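Local atomic coordinates of alginate biosynthesis protein AlgX (Pseudomonas aeruginosa, PDB entry 4KNC), a protein that takes part in O-acetylation of the exopolysaccharide alginate and protects the polymer from degradation as it crosses the periplasm. Residues 115-118 with 119-123; 190-194 with 195-199. All coordinates share one frame; numbering follows the deposited sequence.

Interaction 1. Residues 115-118 with 119-123; sequences LATI and ARFRQ
Ile118 sets its CG2 methyl over one face of the Arg122 guanidinium, one helical turn further on. The methyl stands 3.5 Å above the guanidinium plane and is displaced toward the rim. Its nearest atom there is NH2 of Arg122, 3.7 Å from CG2 of Ile118. The Arg122 chain bends at its second torsion (chi2 -135°), which folds the flat group back along the helix. The same NH2 makes a weak hydrogen bond to the carbonyl oxygen of Thr128.

One turn also separates Thr117 from Phe121. Their side chains run side by side and point the same way. Thr117 CG2 meets ring atom CE2 of Phe121 at 3.8 Å. OG1 of Thr117 stands beside the backbone N (chi1 -63°), which leaves CG2 anti to that N, on the Phe121 side. OG1 hydrogen-bonds to the carbonyl oxygen of Asn113. Tyr85 and Trp64 each pack edge-to-face with the Phe121 ring.

Four backbone hydrogen bonds link the two segments, among them Phe121 N to Thr117 O at 2.9 Å.

This is the last part of helix 107-123 in the SGNH hydrolase-like domain. Its buried side packs on strand 80-85 and helix 61-76. The chemistry is divided accordingly: methyl and aromatic carbon fill the inner side, and the arginine lays a flat face on aliphatic carbon while its NH2 turns to a carbonyl oxygen in a weak hydrogen bond.

Interaction 2. Residues 190-194 with 195-199; sequences SKLGT and FHKAA
Leu192 and Lys197 meet by their aliphatic parts where strand 180-191 gives way to helix 194-203. CD2 of Leu192 lies 3.9 Å from CE of Lys197, and the two side chains pass at a slant. The lysine chain is extended beyond CG and runs back past the start of the helix, bringing CE within 3.4 Å of the Leu192 carbonyl oxygen.

Gly193 is the N-cap residue. Its carbonyl oxygen accepts a hydrogen bond from Lys197 N at 3.0 Å, and Thr194 O accepts one from Ala198 N. These bonds form the first helical turn.

A water joins the approach to the helix with its first turn. It accepts from Gly193 N at 2.8 Å and donates a weak hydrogen bond to Lys191 O. It also sits in the plane of the His196 ring, at the edge, 2.7 Å from ND1. The other ring nitrogen of His196, NE2, bonds to the carbonyl oxygen of Asp44, and Tyr207 stacks on the ring. Both nitrogens are therefore engaged, which should hold the ring's rotation.

The Thr194 hydroxyl lies between the backbone N and the carbonyl carbon (chi1 60°). This places OG1 3.4 Å from CD1 of Phe195, and it also makes a weak hydrogen bond to ND1 of His149. Thr194 N donates to OD1 of Asp148, inferred to be an active-site residue with His150 and Ser243.

The helix start thus supplies a second-shell contact to the probable catalytic triad. Its backbone N-H holds OD1 of Asp148, so this turn is consistent with a second-shell role in positioning that carboxylate.

Overall arrangement
From the N terminus, interaction 1 comes first, in the last turns of helix 107-123. Interaction 2 follows at the junction of strand 180-191 and helix 194-203. Each lies within one continuous run of chain, so neither closes a long loop. They are in series and neither nest nor cross. Between them the chain passes the inferred active-site residues Asp148 and His150 and helix 153-169. Interaction 1 belongs to the helical layer against the parallel sheet, at its outermost strand 80-85. Interaction 2 joins the end of strand 180-191, in the two-stranded antiparallel sheet, to helix 194-203, whose first residue lies beside Asp148. Their centres are about 32 Å apart, within the same SGNH hydrolase-like domain.

Interaction 1. Residues 115-118 with 119-123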
# COMPACT_ATOMS: atom_id res chain seq x y z
N LEU A 115 6.12 -17.87 -6.25
CA LEU A 115 4.89 -18.60 -6.57
C LEU A 115 4.22 -19.18 -5.33
O LEU A 115 2.98 -19.14 -5.19
CB LEU A 115 5.16 -19.70 -7.59
CG LEU A 115 5.42 -19.19 -9.01
CD1 LEU A 115 5.93 -20.31 -9.87
CD2 LEU A 115 4.14 -18.58 -9.59
N ALA A 116 5.05 -19.72 -4.43
CA ALA A 116 4.56 -20.20 -3.13
C ALA A 116 3.84 -19.08 -2.36
O ALA A 116 2.79 -19.32 -1.74
CB ALA A 116 5.72 -20.77 -2.30
N THR A 117 4.39 -17.87 -2.42
CA THR A 117 3.77 -16.72 -1.75
C THR A 117 2.42 -16.34 -2.35
O THR A 117 1.45 -16.06 -1.63
CB THR A 117 4.74 -15.50 -1.78
OG1 THR A 117 5.91 -15.82 -1.03
CG2 THR A 117 4.09 -14.26 -1.18
N ILE A 118 2.37 -16.32 -3.68
CA ILE A 118 1.10 -16.16 -4.40
C ILE A 118 0.04 -17.17 -3.93
O ILE A 118 -1.12 -16.82 -3.67
CB ILE A 118 1.34 -16.37 -5.92
CG1 ILE A 118 2.24 -15.26 -6.48
CG2 ILE A 118 0.02 -16.41 -6.66
CD1 ILE A 118 1.74 -13.85 -6.19
N ALA A 119 0.46 -18.43 -3.79
CA ALA A 119 -0.43 -19.48 -3.29
C ALA A 119 -0.91 -19.16 -1.88
O ALA A 119 -2.08 -19.39 -1.56
CB ALA A 119 0.26 -20.83 -3.33
N ARG A 120 -0.02 -18.63 -1.04
CA ARG A 120 -0.44 -18.27 0.32
C ARG A 120 -1.46 -17.12 0.34
O ARG A 120 -2.42 -17.13 1.12
CB ARG A 120 0.77 -17.97 1.21
CG ARG A 120 1.61 -19.21 1.45
CD ARG A 120 2.70 -19.00 2.49
NE ARG A 120 3.41 -20.25 2.73
CZ ARG A 120 4.37 -20.43 3.64
NH1 ARG A 120 4.75 -19.42 4.41
NH2 ARG A 120 4.95 -21.61 3.77
N PHE A 121 -1.25 -16.12 -0.53
CA PHE A 121 -2.28 -15.10 -0.72
C PHE A 121 -3.62 -15.76 -1.04
O PHE A 121 -4.65 -15.43 -0.42
CB PHE A 121 -1.91 -14.11 -1.84
CG PHE A 121 -0.97 -13.01 -1.41
CD1 PHE A 121 -1.32 -12.12 -0.42
CD2 PHE A 121 0.27 -12.86 -2.02
CE1 PHE A 121 -0.45 -11.11 -0.02
CE2 PHE A 121 1.14 -11.86 -1.65
CZ PHE A 121 0.78 -10.98 -0.64
N ARG A 122 -3.63 -16.69 -2.00
CA ARG A 122 -4.90 -17.38 -2.35
C ARG A 122 -5.51 -18.12 -1.16
O ARG A 122 -6.73 -18.10 -0.96
CB ARG A 122 -4.70 -18.38 -3.47
CG ARG A 122 -4.24 -17.74 -4.73
CD ARG A 122 -4.99 -18.25 -5.92
NE ARG A 122 -4.39 -17.65 -7.10
CZ ARG A 122 -3.31 -18.12 -7.69
NH1 ARG A 122 -2.74 -19.23 -7.22
NH2 ARG A 122 -2.80 -17.51 -8.75
N GLN A 123 -4.65 -18.76 -0.38
CA GLN A 123 -5.10 -19.52 0.77
C GLN A 123 -5.73 -18.59 1.81
O GLN A 123 -6.58 -18.99 2.58
CB GLN A 123 -3.93 -20.30 1.37
CG GLN A 123 -4.34 -21.35 2.38
CD GLN A 123 -3.15 -22.08 2.98
OE1 GLN A 123 -1.99 -21.68 2.80
NE2 GLN A 123 -3.43 -23.18 3.68

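Interaction 2. Residues 190-194 with 195-199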
# COMPACT_ATOMS: atom_id res chain seq x y z
N SER A 190 9.60 10.98 -19.43
CA SER A 190 11.03 11.05 -19.15
C SER A 190 11.33 10.52 -17.76
O SER A 190 10.65 10.86 -16.80
CB SER A 190 11.52 12.49 -19.25
OG SER A 190 10.90 13.28 -18.24
N LYS A 191 12.36 9.69 -17.64
CA LYS A 191 12.79 9.27 -16.31
C LYS A 191 14.30 9.12 -16.20
O LYS A 191 14.92 8.37 -16.96
CB LYS A 191 12.12 7.97 -15.88
CG LYS A 191 12.44 7.63 -14.41
CD LYS A 191 11.52 6.57 -13.84
CE LYS A 191 10.12 7.12 -13.63
NZ LYS A 191 10.02 7.85 -12.36
N LEU A 192 14.88 9.84 -15.26
CA LEU A 192 16.25 9.58 -14.87
C LEU A 192 16.09 8.75 -13.61
O LEU A 192 15.57 9.23 -12.60
CB LEU A 192 17.00 10.90 -14.57
CG LEU A 192 18.43 10.76 -14.04
CD1 LEU A 192 19.30 10.00 -15.03
CD2 LEU A 192 19.06 12.11 -13.68
N GLY A 193 16.50 7.49 -13.68
CA GLY A 193 16.17 6.54 -12.63
C GLY A 193 16.81 6.80 -11.28
O GLY A 193 17.92 7.32 -11.22
N THR A 194 16.11 6.43 -10.21
CA THR A 194 16.66 6.56 -8.86
C THR A 194 17.95 5.77 -8.62
O THR A 194 18.79 6.17 -7.83
CB THR A 194 15.63 6.16 -7.78
OG1 THR A 194 15.26 4.79 -7.96
CG2 THR A 194 14.40 7.05 -7.84
N PHE A 195 18.11 4.63 -9.30
CA PHE A 195 19.31 3.83 -9.08
C PHE A 195 20.48 4.58 -9.71
O PHE A 195 21.59 4.58 -9.18
CB PHE A 195 19.25 2.42 -9.70
CG PHE A 195 18.07 1.56 -9.26
CD1 PHE A 195 17.14 2.02 -8.34
CD2 PHE A 195 17.91 0.29 -9.78
CE1 PHE A 195 16.06 1.22 -7.95
CE2 PHE A 195 16.83 -0.52 -9.40
CZ PHE A 195 15.91 -0.05 -8.48
N HIS A 196 20.22 5.19 -10.87
CA HIS A 196 21.24 5.94 -11.61
C HIS A 196 21.68 7.17 -10.79
O HIS A 196 22.86 7.47 -10.73
CB HIS A 196 20.71 6.38 -12.97
CG HIS A 196 20.63 5.28 -13.99
ND1 HIS A 196 19.74 5.31 -15.04
CD2 HIS A 196 21.35 4.14 -14.13
CE1 HIS A 196 19.92 4.24 -15.80
NE2 HIS A 196 20.89 3.52 -15.27
N LYS A 197 20.72 7.84 -10.16
CA LYS A 197 21.02 8.98 -9.30
C LYS A 197 21.82 8.56 -8.07
O LYS A 197 22.74 9.28 -7.65
CB LYS A 197 19.75 9.69 -8.85
CG LYS A 197 19.01 10.41 -9.97
CD LYS A 197 17.83 11.18 -9.41
CE LYS A 197 16.88 11.59 -10.52
NZ LYS A 197 15.61 12.15 -9.95
N ALA A 198 21.47 7.40 -7.52
CA ALA A 198 22.20 6.89 -6.35
C ALA A 198 23.65 6.57 -6.75
O ALA A 198 24.60 6.91 -6.03
CB ALA A 198 21.50 5.63 -5.77
N ALA A 199 23.80 5.92 -7.89
CA ALA A 199 25.13 5.60 -8.41
C ALA A 199 25.94 6.87 -8.71
O ALA A 199 27.16 6.88 -8.55
CB ALA A 199 25.04 4.72 -9.65
O HOH W 1 17.70 6.64 -16.09